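PDB 4ZO4: dephospho-CoA kinase from Campylobacter jejuni subsp. jejuni serotype O:2, which probably catalyses the last step of coenzyme A biosynthesis, transferring phosphate from ATP to the 3'-hydroxyl of dephospho-CoA. Local coordinates for residues A[43-48]-A[97-102]. Residues are numbered along the deposited sequence; the frame is centred on the assembly and turned at random.
Sequences LDENAL and RAKILE
The Glu-45 carboxylate meets the Lys-99 ammonium through one oxygen, OE2. Lys-99 NZ lies beyond the oxygen end of the carboxylate, nearer OE2, and about 27° out of its plane. Neither face is covered by Lys-99. Glu-45 OE2 is 3.7 Å from Lys-99 NZ, while OE1 is 4.3 Å from the same nitrogen. This is a long salt bridge with no hydrogen bond, so any attraction is probably mainly electrostatic and weak.

The Glu-102 carboxylate approaches the same ammonium from the opposite side, oxygen end first, with OE1 the nearer oxygen. Its OE1 is 3.9 Å from Lys-99 NZ, again a long salt bridge. The two acidic oxygens and the nitrogen are nearly in line, with an angle of about 169° at NZ. Lys-99 thus sits between two acids in a small salt-bridge network. The flanking negative charges would be expected to favour its protonated form.

The Glu-45 and Lys-99 side chains approach from opposite directions. Lys-99 CG is anti to the backbone N (chi1 -176°), and the chain then bends toward both acids.

The contact is small and lies at the surface, away from the predicted ATP-binding residues. Glu-45 is near the end of helix 35-45, just before the turn at Asn-46 into helix 47-54. Lys-99 and Glu-102 lie on the long helix 82-109. Lys-99 and Ile-100 touch Ile-38 of helix 35-45. Leu-43 touches Thr-92 of helix 82-109 and Leu-74 of helix 71-80. The long salt bridge adds a surface link between helices that already pack together.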
# COMPACT_ATOMS: atom_id res chain seq x y z
N LEU A 43 8.12 -18.19 14.62
CA LEU A 43 8.55 -17.18 15.60
C LEU A 43 9.36 -17.77 16.75
O LEU A 43 10.35 -17.16 17.16
CB LEU A 43 7.36 -16.43 16.16
CG LEU A 43 6.53 -15.72 15.09
CD1 LEU A 43 5.46 -14.89 15.76
CD2 LEU A 43 7.38 -14.87 14.14
N ASP A 44 8.96 -18.94 17.25
CA ASP A 44 9.68 -19.60 18.34
C ASP A 44 10.96 -20.27 17.89
O ASP A 44 11.93 -20.30 18.64
CB ASP A 44 8.80 -20.64 19.04
CG ASP A 44 7.70 -20.03 19.92
OD1 ASP A 44 8.01 -19.22 20.83
OD2 ASP A 44 6.52 -20.39 19.72
N GLU A 45 11.00 -20.87 16.70
CA GLU A 45 12.25 -21.50 16.23
C GLU A 45 13.31 -20.45 15.97
O GLU A 45 14.47 -20.75 16.03
CB GLU A 45 12.06 -22.27 14.92
CG GLU A 45 11.33 -23.60 15.04
CD GLU A 45 10.99 -24.19 13.68
OE1 GLU A 45 11.91 -24.32 12.83
OE2 GLU A 45 9.79 -24.53 13.45
N ASN A 46 12.88 -19.23 15.64
CA ASN A 46 13.79 -18.11 15.33
C ASN A 46 13.65 -17.03 16.36
O ASN A 46 13.47 -15.86 16.02
CB ASN A 46 13.47 -17.55 13.96
CG ASN A 46 13.74 -18.55 12.88
OD1 ASN A 46 14.88 -18.79 12.54
ND2 ASN A 46 12.69 -19.20 12.38
N ALA A 47 13.72 -17.42 17.62
CA ALA A 47 13.48 -16.51 18.71
C ALA A 47 14.71 -15.66 18.96
O ALA A 47 14.59 -14.45 19.13
CB ALA A 47 13.05 -17.27 19.96
N LEU A 48 15.90 -16.26 18.97
CA LEU A 48 17.11 -15.44 19.17
C LEU A 48 17.34 -14.46 18.02
O LEU A 48 17.66 -13.29 18.27
CB LEU A 48 18.36 -16.30 19.39
CG LEU A 48 18.46 -16.96 20.77
CD1 LEU A 48 19.78 -17.70 20.93
CD2 LEU A 48 18.27 -15.94 21.89
N ARG A 97 6.49 -20.47 4.08
CA ARG A 97 6.35 -21.08 2.77
C ARG A 97 7.09 -22.42 2.62
O ARG A 97 6.58 -23.35 2.01
CB ARG A 97 6.85 -20.10 1.72
CG ARG A 97 6.85 -20.58 0.27
CD ARG A 97 5.54 -20.29 -0.46
NE ARG A 97 5.49 -20.91 -1.78
CZ ARG A 97 4.38 -21.03 -2.52
NH1 ARG A 97 3.21 -20.60 -2.07
NH2 ARG A 97 4.45 -21.61 -3.71
N ALA A 98 8.29 -22.54 3.17
CA ALA A 98 9.07 -23.79 3.01
C ALA A 98 8.68 -24.84 4.02
O ALA A 98 8.77 -26.03 3.73
CB ALA A 98 10.57 -23.50 3.11
N LYS A 99 8.27 -24.41 5.21
CA LYS A 99 7.72 -25.33 6.21
C LYS A 99 6.30 -25.82 5.86
O LYS A 99 5.94 -26.94 6.14
CB LYS A 99 7.72 -24.69 7.58
CG LYS A 99 7.24 -25.63 8.67
CD LYS A 99 8.09 -25.59 9.94
CE LYS A 99 9.27 -26.56 9.84
NZ LYS A 99 9.43 -27.38 11.07
N ILE A 100 5.49 -24.99 5.24
CA ILE A 100 4.21 -25.49 4.80
C ILE A 100 4.43 -26.48 3.67
O ILE A 100 3.81 -27.52 3.66
CB ILE A 100 3.27 -24.35 4.37
CG1 ILE A 100 2.66 -23.70 5.63
CG2 ILE A 100 2.17 -24.88 3.47
CD1 ILE A 100 1.83 -22.46 5.36
N LEU A 101 5.32 -26.15 2.73
CA LEU A 101 5.61 -26.98 1.57
C LEU A 101 6.48 -28.18 1.93
O LEU A 101 6.68 -29.08 1.12
CB LEU A 101 6.30 -26.13 0.50
CG LEU A 101 6.79 -26.68 -0.85
CD1 LEU A 101 6.75 -25.57 -1.90
CD2 LEU A 101 8.20 -27.28 -0.80
N GLU A 102 7.03 -28.19 3.14
CA GLU A 102 7.74 -29.36 3.66
C GLU A 102 6.73 -30.42 4.04
O GLU A 102 6.78 -31.53 3.55
CB GLU A 102 8.59 -28.95 4.87
CG GLU A 102 9.19 -30.05 5.73
CD GLU A 102 9.79 -29.47 7.00
OE1 GLU A 102 9.37 -29.88 8.11
OE2 GLU A 102 10.67 -28.57 6.91